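Local coordinates for GMP reductase (Trypanosoma brucei brucei, PDB 6JIG), which probably catalyses the NADPH-dependent deamination of GMP to IMP, and also binds guanine nucleotides at its CBS domains, at residues L88-E100 and S222-A234. The protein carries 1 engineered substitution. Numbering follows the deposited sequence.
With 5GP (guanosine-5'-monophosphate), chain C.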
ATOM      1  N   LEU A  88      -0.957  42.296  19.971  1.00 38.52           N
ATOM      2  CA  LEU A  88       0.144  42.728  20.820  1.00 40.73           C
ATOM      3  C   LEU A  88      -0.365  43.227  22.168  1.00 40.04           C
ATOM      4  O   LEU A  88       0.149  42.838  23.224  1.00 36.76           O
ATOM      5  CB  LEU A  88       0.950  43.807  20.096  1.00 38.25           C
ATOM      6  CG  LEU A  88       2.414  43.863  20.532  1.00 45.47           C
ATOM      7  CD1 LEU A  88       3.277  44.269  19.375  1.00 43.14           C
ATOM      8  CD2 LEU A  88       2.578  44.843  21.700  1.00 43.42           C
ATOM      9  N   ARG A  89      -1.397  44.076  22.154  1.00 41.44           N
ATOM     10  CA  ARG A  89      -1.952  44.579  23.407  1.00 39.37           C
ATOM     11  C   ARG A  89      -2.523  43.458  24.258  1.00 37.70           C
ATOM     12  O   ARG A  89      -2.469  43.528  25.491  1.00 39.89           O
ATOM     13  CB  ARG A  89      -3.031  45.620  23.120  1.00 41.43           C
ATOM     14  CG  ARG A  89      -2.486  46.967  22.686  1.00 45.62           C
ATOM     15  CD  ARG A  89      -3.622  47.988  22.588  1.00 49.47           C
ATOM     16  NE  ARG A  89      -4.451  47.725  21.416  1.00 54.47           N
ATOM     17  CZ  ARG A  89      -4.299  48.353  20.258  1.00 52.91           C
ATOM     18  NH1 ARG A  89      -3.361  49.290  20.132  1.00 53.36           N
ATOM     19  NH2 ARG A  89      -5.085  48.051  19.234  1.00 54.22           N
ATOM     20  N   GLU A  90      -3.083  42.421  23.635  1.00 40.15           N
ATOM     21  CA  GLU A  90      -3.564  41.291  24.430  1.00 40.09           C
ATOM     22  C   GLU A  90      -2.412  40.555  25.090  1.00 39.24           C
ATOM     23  O   GLU A  90      -2.530  40.114  26.243  1.00 39.43           O
ATOM     24  CB  GLU A  90      -4.384  40.331  23.570  1.00 43.54           C
ATOM     25  CG  GLU A  90      -5.735  40.914  23.162  1.00 47.83           C
ATOM     26  CD  GLU A  90      -6.633  39.892  22.488  1.00 54.29           C
ATOM     27  OE1 GLU A  90      -6.636  38.721  22.927  1.00 54.51           O
ATOM     28  OE2 GLU A  90      -7.328  40.266  21.516  1.00 57.78           O
ATOM     29  N   VAL A  91      -1.299  40.390  24.372  1.00 38.17           N
ATOM     30  CA  VAL A  91      -0.131  39.757  24.979  1.00 35.19           C
ATOM     31  C   VAL A  91       0.335  40.568  26.185  1.00 35.05           C
ATOM     32  O   VAL A  91       0.649  40.018  27.245  1.00 37.40           O
ATOM     33  CB  VAL A  91       0.998  39.596  23.948  1.00 34.56           C
ATOM     34  CG1 VAL A  91       2.253  39.038  24.633  1.00 36.96           C
ATOM     35  CG2 VAL A  91       0.558  38.661  22.802  1.00 36.61           C
ATOM     36  N   LYS A  92       0.407  41.890  26.026  1.00 40.50           N
ATOM     37  CA  LYS A  92       0.871  42.751  27.112  1.00 38.90           C
ATOM     38  C   LYS A  92      -0.082  42.725  28.293  1.00 41.75           C
ATOM     39  O   LYS A  92       0.334  42.947  29.438  1.00 39.96           O
ATOM     40  CB  LYS A  92       1.040  44.177  26.592  1.00 36.72           C
ATOM     41  CG  LYS A  92       2.253  44.336  25.690  1.00 41.82           C
ATOM     42  CD  LYS A  92       3.497  43.744  26.372  1.00 40.42           C
ATOM     43  CE  LYS A  92       4.797  44.147  25.663  1.00 36.16           C
ATOM     44  NZ  LYS A  92       5.960  43.571  26.441  1.00 35.95           N
ATOM     45  N   ARG A  93      -1.351  42.425  28.041  1.00 42.48           N
ATOM     46  CA  ARG A  93      -2.376  42.404  29.074  1.00 42.57           C
ATOM     47  C   ARG A  93      -2.409  41.089  29.846  1.00 46.17           C
ATOM     48  O   ARG A  93      -3.073  41.015  30.890  1.00 46.46           O
ATOM     49  CB  ARG A  93      -3.732  42.708  28.409  1.00 45.11           C
ATOM     50  CG  ARG A  93      -4.761  43.367  29.290  1.00 49.28           C
ATOM     51  CD  ARG A  93      -4.517  44.848  29.515  1.00 48.57           C
ATOM     52  NE  ARG A  93      -5.360  45.318  30.611  1.00 53.41           N
ATOM     53  CZ  ARG A  93      -5.800  46.563  30.760  1.00 50.53           C
ATOM     54  NH1 ARG A  93      -5.494  47.513  29.882  1.00 49.55           N
ATOM     55  NH2 ARG A  93      -6.559  46.851  31.798  1.00 50.21           N
ATOM     56  N   ALA A  94      -1.663  40.070  29.397  1.00 39.92           N
ATOM     57  CA  ALA A  94      -1.735  38.760  30.034  1.00 43.58           C
ATOM     58  C   ALA A  94      -1.318  38.815  31.502  1.00 44.82           C
ATOM     59  O   ALA A  94      -1.901  38.124  32.346  1.00 41.01           O
ATOM     60  CB  ALA A  94      -0.860  37.763  29.280  1.00 44.92           C
ATOM     61  N   GLN A  95      -0.291  39.601  31.817  1.00 42.35           N
ATOM     62  CA  GLN A  95       0.160  39.779  33.189  1.00 39.82           C
ATOM     63  C   GLN A  95       0.964  41.069  33.264  1.00 39.30           C
ATOM     64  O   GLN A  95       1.411  41.599  32.249  1.00 35.77           O
ATOM     65  CB  GLN A  95       0.996  38.587  33.670  1.00 42.75           C
ATOM     66  CG  GLN A  95       2.214  38.303  32.813  1.00 42.43           C
ATOM     67  CD  GLN A  95       2.736  36.906  33.035  1.00 44.24           C
ATOM     68  OE1 GLN A  95       2.097  35.920  32.638  1.00 46.81           O
ATOM     69  NE2 GLN A  95       3.878  36.801  33.703  1.00 41.92           N
ATOM     70  N   SER A  96       1.143  41.566  34.486  1.00 40.85           N
ATOM     71  CA  SER A  96       1.864  42.814  34.699  1.00 37.36           C
ATOM     72  C   SER A  96       2.241  42.891  36.173  1.00 43.26           C
ATOM     73  O   SER A  96       1.851  42.043  36.968  1.00 43.99           O
ATOM     74  CB  SER A  96       1.016  44.024  34.284  1.00 40.41           C
ATOM     75  OG  SER A  96       1.813  45.191  34.191  1.00 48.84           O
ATOM     76  N   PHE A  97       3.010  43.913  36.536  1.00 42.03           N
ATOM     77  CA  PHE A  97       3.189  44.201  37.960  1.00 41.64           C
ATOM     78  C   PHE A  97       2.151  45.252  38.338  1.00 41.70           C
ATOM     79  O   PHE A  97       1.184  44.956  39.045  1.00 43.33           O
ATOM     80  CB  PHE A  97       4.614  44.648  38.282  1.00 42.46           C
ATOM     81  CG  PHE A  97       4.814  44.952  39.743  1.00 42.87           C
ATOM     82  CD1 PHE A  97       4.520  43.995  40.701  1.00 38.02           C
ATOM     83  CD2 PHE A  97       5.254  46.197  40.159  1.00 42.75           C
ATOM     84  CE1 PHE A  97       4.676  44.265  42.065  1.00 41.62           C
ATOM     85  CE2 PHE A  97       5.418  46.471  41.516  1.00 43.21           C
ATOM     86  CZ  PHE A  97       5.128  45.497  42.466  1.00 41.50           C
ATOM     87  N   LEU A  98       2.317  46.468  37.833  1.00 39.18           N
ATOM     88  CA  LEU A  98       1.296  47.504  37.949  1.00 44.45           C
ATOM     89  C   LEU A  98       0.400  47.426  36.718  1.00 45.14           C
ATOM     90  O   LEU A  98       0.856  47.669  35.596  1.00 46.56           O
ATOM     91  CB  LEU A  98       1.928  48.889  38.064  1.00 43.20           C
ATOM     92  CG  LEU A  98       2.872  49.170  39.236  1.00 45.68           C
ATOM     93  CD1 LEU A  98       3.254  50.648  39.224  1.00 48.90           C
ATOM     94  CD2 LEU A  98       2.233  48.811  40.549  1.00 49.28           C
ATOM     95  N   ILE A  99      -0.866  47.074  36.920  1.00 41.41           N
ATOM     96  CA  ILE A  99      -1.818  47.043  35.814  1.00 39.16           C
ATOM     97  C   ILE A  99      -2.264  48.469  35.523  1.00 46.11           C
ATOM     98  O   ILE A  99      -2.884  49.122  36.372  1.00 43.35           O
ATOM     99  CB  ILE A  99      -3.021  46.145  36.133  1.00 40.90           C
ATOM    100  CG1 ILE A  99      -2.553  44.736  36.490  1.00 39.54           C
ATOM    101  CG2 ILE A  99      -3.981  46.111  34.951  1.00 42.96           C
ATOM    102  CD1 ILE A  99      -3.624  43.897  37.190  1.00 40.85           C
ATOM    103  N   GLU A 100      -1.952  48.955  34.323  1.00 43.61           N
ATOM    104  CA  GLU A 100      -2.420  50.265  33.913  1.00 45.26           C
ATOM    105  C   GLU A 100      -3.843  50.151  33.385  1.00 46.92           C
ATOM    106  O   GLU A 100      -4.240  49.122  32.832  1.00 48.45           O
ATOM    107  CB  GLU A 100      -1.499  50.869  32.851  1.00 50.36           C
ATOM    108  CG  GLU A 100      -0.097  51.196  33.359  1.00 49.55           C
ATOM    109  CD  GLU A 100       0.703  52.066  32.388  1.00 56.62           C
ATOM    110  OE1 GLU A 100       0.203  52.348  31.276  1.00 57.54           O
ATOM    111  OE2 GLU A 100       1.835  52.464  32.741  1.00 61.00           O
ATOM    112  N   SER A 222      10.020  35.667  30.075  1.00 34.41           N
ATOM    113  CA  SER A 222      10.577  36.804  29.344  1.00 37.56           C
ATOM    114  C   SER A 222       9.701  38.025  29.589  1.00 38.44           C
ATOM    115  O   SER A 222       8.571  38.087  29.098  1.00 35.52           O
ATOM    116  CB  SER A 222      10.658  36.497  27.854  1.00 34.52           C
ATOM    117  OG  SER A 222      11.173  35.198  27.644  1.00 37.31           O
ATOM    118  N   LEU A 223      10.231  39.010  30.319  1.00 34.59           N
ATOM    119  CA  LEU A 223       9.466  40.160  30.794  1.00 38.41           C
ATOM    120  C   LEU A 223      10.070  41.466  30.297  1.00 36.39           C
ATOM    121  O   LEU A 223      11.295  41.597  30.195  1.00 38.56           O
ATOM    122  CB  LEU A 223       9.428  40.182  32.345  1.00 36.12           C
ATOM    123  CG  LEU A 223       8.818  38.935  32.989  1.00 37.50           C
ATOM    124  CD1 LEU A 223       8.771  39.032  34.525  1.00 41.89           C
ATOM    125  CD2 LEU A 223       7.414  38.694  32.412  1.00 37.99           C
ATOM    126  N   ASP A 224       9.206  42.447  30.015  1.00 36.49           N
ATOM    127  CA  ASP A 224       9.667  43.817  29.808  1.00 35.97           C
ATOM    128  C   ASP A 224       9.841  44.508  31.165  1.00 38.43           C
ATOM    129  O   ASP A 224       9.676  43.898  32.222  1.00 36.21           O
ATOM    130  CB  ASP A 224       8.725  44.594  28.879  1.00 36.92           C
ATOM    131  CG  ASP A 224       7.325  44.845  29.479  1.00 39.06           C
ATOM    132  OD1 ASP A 224       7.129  44.739  30.710  1.00 39.13           O
ATOM    133  OD2 ASP A 224       6.407  45.154  28.685  1.00 37.86           O
ATOM    134  N   SER A 225      10.180  45.801  31.137  1.00 41.53           N
ATOM    135  CA  SER A 225      10.516  46.507  32.376  1.00 42.15           C
ATOM    136  C   SER A 225       9.313  46.685  33.296  1.00 41.95           C
ATOM    137  O   SER A 225       9.495  46.975  34.485  1.00 39.52           O
ATOM    138  CB  SER A 225      11.127  47.877  32.064  1.00 38.56           C
ATOM    139  OG  SER A 225      10.201  48.724  31.396  1.00 41.45           O
ATOM    140  N   ARG A 226       8.100  46.520  32.782  1.00 40.33           N
ATOM    141  CA  ARG A 226       6.886  46.635  33.578  1.00 39.62           C
ATOM    142  C   ARG A 226       6.398  45.287  34.099  1.00 41.42           C
ATOM    143  O   ARG A 226       5.334  45.220  34.727  1.00 40.75           O
ATOM    144  CB  ARG A 226       5.799  47.329  32.753  1.00 39.47           C
ATOM    145  CG  ARG A 226       6.160  48.795  32.421  1.00 40.98           C
ATOM    146  CD  ARG A 226       5.314  49.388  31.306  1.00 42.32           C
ATOM    147  NE  ARG A 226       3.896  49.153  31.547  1.00 45.26           N
ATOM    148  CZ  ARG A 226       2.914  49.638  30.796  1.00 49.70           C
ATOM    149  NH1 ARG A 226       3.192  50.398  29.745  1.00 49.71           N
ATOM    150  NH2 ARG A 226       1.650  49.356  31.090  1.00 48.35           N
ATOM    151  N   GLY A 227       7.154  44.220  33.873  1.00 40.07           N
ATOM    152  CA  GLY A 227       6.723  42.900  34.281  1.00 36.17           C
ATOM    153  C   GLY A 227       5.711  42.260  33.357  1.00 36.46           C
ATOM    154  O   GLY A 227       5.091  41.267  33.741  1.00 38.78           O
ATOM    155  N   ARG A 228       5.520  42.802  32.155  1.00 36.37           N
ATOM    156  CA  ARG A 228       4.655  42.180  31.163  1.00 36.89           C
ATOM    157  C   ARG A 228       5.479  41.272  30.246  1.00 38.56           C
ATOM    158  O   ARG A 228       6.693  41.423  30.117  1.00 35.39           O
ATOM    159  CB  ARG A 228       3.931  43.232  30.330  1.00 38.61           C
ATOM    160  CG  ARG A 228       3.394  44.436  31.144  1.00 39.30           C
ATOM    161  CD  ARG A 228       2.869  45.502  30.217  1.00 39.17           C
ATOM    162  NE  ARG A 228       3.906  46.068  29.353  1.00 40.01           N
ATOM    163  CZ  ARG A 228       3.678  46.985  28.414  1.00 41.20           C
ATOM    164  NH1 ARG A 228       2.448  47.453  28.218  1.00 45.15           N
ATOM    165  NH2 ARG A 228       4.674  47.449  27.673  1.00 40.33           N
ATOM    166  N   LEU A 229       4.791  40.353  29.571  1.00 37.42           N
ATOM    167  CA  LEU A 229       5.482  39.393  28.708  1.00 35.52           C
ATOM    168  C   LEU A 229       6.119  40.076  27.498  1.00 35.62           C
ATOM    169  O   LEU A 229       5.519  40.950  26.868  1.00 35.30           O
ATOM    170  CB  LEU A 229       4.504  38.313  28.243  1.00 33.91           C
ATOM    171  CG  LEU A 229       3.970  37.443  29.394  1.00 38.50           C
ATOM    172  CD1 LEU A 229       2.818  36.553  28.918  1.00 40.81           C
ATOM    173  CD2 LEU A 229       5.089  36.601  29.978  1.00 37.91           C
ATOM    174  N   LEU A 230       7.347  39.661  27.175  1.00 36.53           N
ATOM    175  CA  LEU A 230       8.034  40.128  25.977  1.00 37.01           C
ATOM    176  C   LEU A 230       7.365  39.577  24.724  1.00 35.28           C
ATOM    177  O   LEU A 230       6.869  38.448  24.713  1.00 36.86           O
ATOM    178  CB  LEU A 230       9.494  39.673  25.973  1.00 36.61           C
ATOM    179  CG  LEU A 230      10.623  40.339  26.751  1.00 42.34           C
ATOM    180  CD1 LEU A 230      11.945  39.730  26.232  1.00 44.10           C
ATOM    181  CD2 LEU A 230      10.621  41.836  26.587  1.00 40.05           C
ATOM    182  N   VAL A 231       7.373  40.371  23.660  1.00 35.66           N
ATOM    183  CA  VAL A 231       6.798  39.932  22.386  1.00 37.33           C
ATOM    184  C   VAL A 231       7.343  40.807  21.261  1.00 37.63           C
ATOM    185  O   VAL A 231       7.513  42.022  21.419  1.00 37.54           O
ATOM    186  CB  VAL A 231       5.250  39.944  22.446  1.00 34.92           C
ATOM    187  CG1 VAL A 231       4.706  41.370  22.727  1.00 37.02           C
ATOM    188  CG2 VAL A 231       4.656  39.370  21.165  1.00 35.23           C
ATOM    189  N   GLY A 232       7.621  40.179  20.114  1.00 35.53           N
ATOM    190  CA  GLY A 232       8.036  40.883  18.922  1.00 34.69           C
ATOM    191  C   GLY A 232       6.944  40.872  17.861  1.00 34.70           C
ATOM    192  O   GLY A 232       5.912  40.216  17.991  1.00 34.94           O
ATOM    193  N   ALA A 233       7.197  41.622  16.792  1.00 34.24           N
ATOM    194  CA  ALA A 233       6.244  41.736  15.701  1.00 34.83           C
ATOM    195  C   ALA A 233       6.988  41.926  14.389  1.00 37.44           C
ATOM    196  O   ALA A 233       8.000  42.636  14.341  1.00 35.86           O
ATOM    197  CB  ALA A 233       5.275  42.903  15.943  1.00 36.84           C
ATOM    198  N   ALA A 234       6.484  41.276  13.329  1.00 34.51           N
ATOM    199  CA  ALA A 234       7.066  41.351  11.999  1.00 37.01           C
ATOM    200  C   ALA A 234       6.467  42.513  11.215  1.00 34.36           C
ATOM    201  O   ALA A 234       5.294  42.856  11.382  1.00 37.15           O
ATOM    202  CB  ALA A 234       6.829  40.053  11.223  1.00 36.86           C
TER
HETATM  203  P   5GP C 602      -7.253  36.940  38.124  1.00 71.80           P
HETATM  204  O1P 5GP C 602      -6.721  36.478  39.461  1.00 64.00           O
HETATM  205  O2P 5GP C 602      -7.737  38.375  38.099  1.00 55.04           O
HETATM  206  O3P 5GP C 602      -8.006  35.916  37.296  1.00 66.18           O
HETATM  207  O5' 5GP C 602      -5.950  37.167  37.254  1.00 57.91           O
HETATM  208  C5' 5GP C 602      -5.676  38.475  36.812  1.00 49.09           C
HETATM  209  C4' 5GP C 602      -4.712  38.480  35.670  1.00 45.59           C
HETATM  210  O4' 5GP C 602      -5.276  39.330  34.626  1.00 41.27           O
HETATM  211  C3' 5GP C 602      -3.371  39.096  36.057  1.00 44.94           C
HETATM  212  O3' 5GP C 602      -2.298  38.467  35.355  1.00 40.68           O
HETATM  213  C2' 5GP C 602      -3.543  40.548  35.621  1.00 41.24           C
HETATM  214  O2' 5GP C 602      -2.350  41.265  35.396  1.00 41.83           O
HETATM  215  C1' 5GP C 602      -4.387  40.392  34.355  1.00 42.80           C
HETATM  216  N9  5GP C 602      -5.144  41.602  34.047  1.00 41.02           N
HETATM  217  C8  5GP C 602      -4.910  42.388  32.984  1.00 40.99           C
HETATM  218  N7  5GP C 602      -5.732  43.452  33.026  1.00 41.40           N
HETATM  219  C5  5GP C 602      -6.476  43.351  34.154  1.00 42.18           C
HETATM  220  C6  5GP C 602      -7.467  44.151  34.705  1.00 41.58           C
HETATM  221  O6  5GP C 602      -7.814  45.201  34.124  1.00 43.30           O
HETATM  222  N1  5GP C 602      -8.041  43.788  35.857  1.00 41.70           N
HETATM  223  C2  5GP C 602      -7.682  42.659  36.488  1.00 43.30           C
HETATM  224  N2  5GP C 602      -8.300  42.345  37.656  1.00 43.02           N
HETATM  225  N3  5GP C 602      -6.713  41.842  35.970  1.00 43.20           N
HETATM  226  C4  5GP C 602      -6.100  42.180  34.804  1.00 42.29           C
HETATM  227  O   HOH W   1       1.897  40.401  29.722  1.00 35.83           O
HETATM  228  O   HOH W   2       4.936  38.694  35.093  1.00 44.72           O
HETATM  229  O   HOH W   3       4.349  47.321  36.116  1.00 40.08           O
HETATM  230  O   HOH W   4       0.147  47.276  32.787  1.00 44.47           O
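Lys92, on helix 81-93, crosses Arg228 at about a right angle and drives its ammonium into the 222-234 segment, at the junction where the chain leaves the TIM barrel for the CBS domains and returns to barrel strand 232-235. A bend at chi2 (-50°) turns the lysine so that NZ meets Leu229 O at 2.7 Å and Asp224 OD2 at 2.8 Å, both from above the acceptor's plane; Asp254 adds a further salt bridge. Asp224 OD2 also takes Arg228 NE, at 2.7 Å on its syn lone pair, which would help offset the closeness of the two cations. CD of Lys92 lies over the centre of the Arg228 guanidinium. The Arg226 guanidinium lies offset over the opposite face, and on its own other face stacks the Glu100 carboxylate, planes 24° apart, a salt bridge of charges alone (Glu100 OE1 to Arg226 NH2, 3.3 Å). Leu229 sets CD1 against Ala94 CB (3.9 Å) and CD2 and CG against CD of Gln95, whose OE1 is bonded to Arg68. Arg93 points away from 222-234 and hydrogen-bonds the CBS-site GMP, NE to N7 and NH2 to O6. Water 1 ties the backbones together, accepting from Leu229 N at 2.9 Å and from Gln95 N at 3.1 Å.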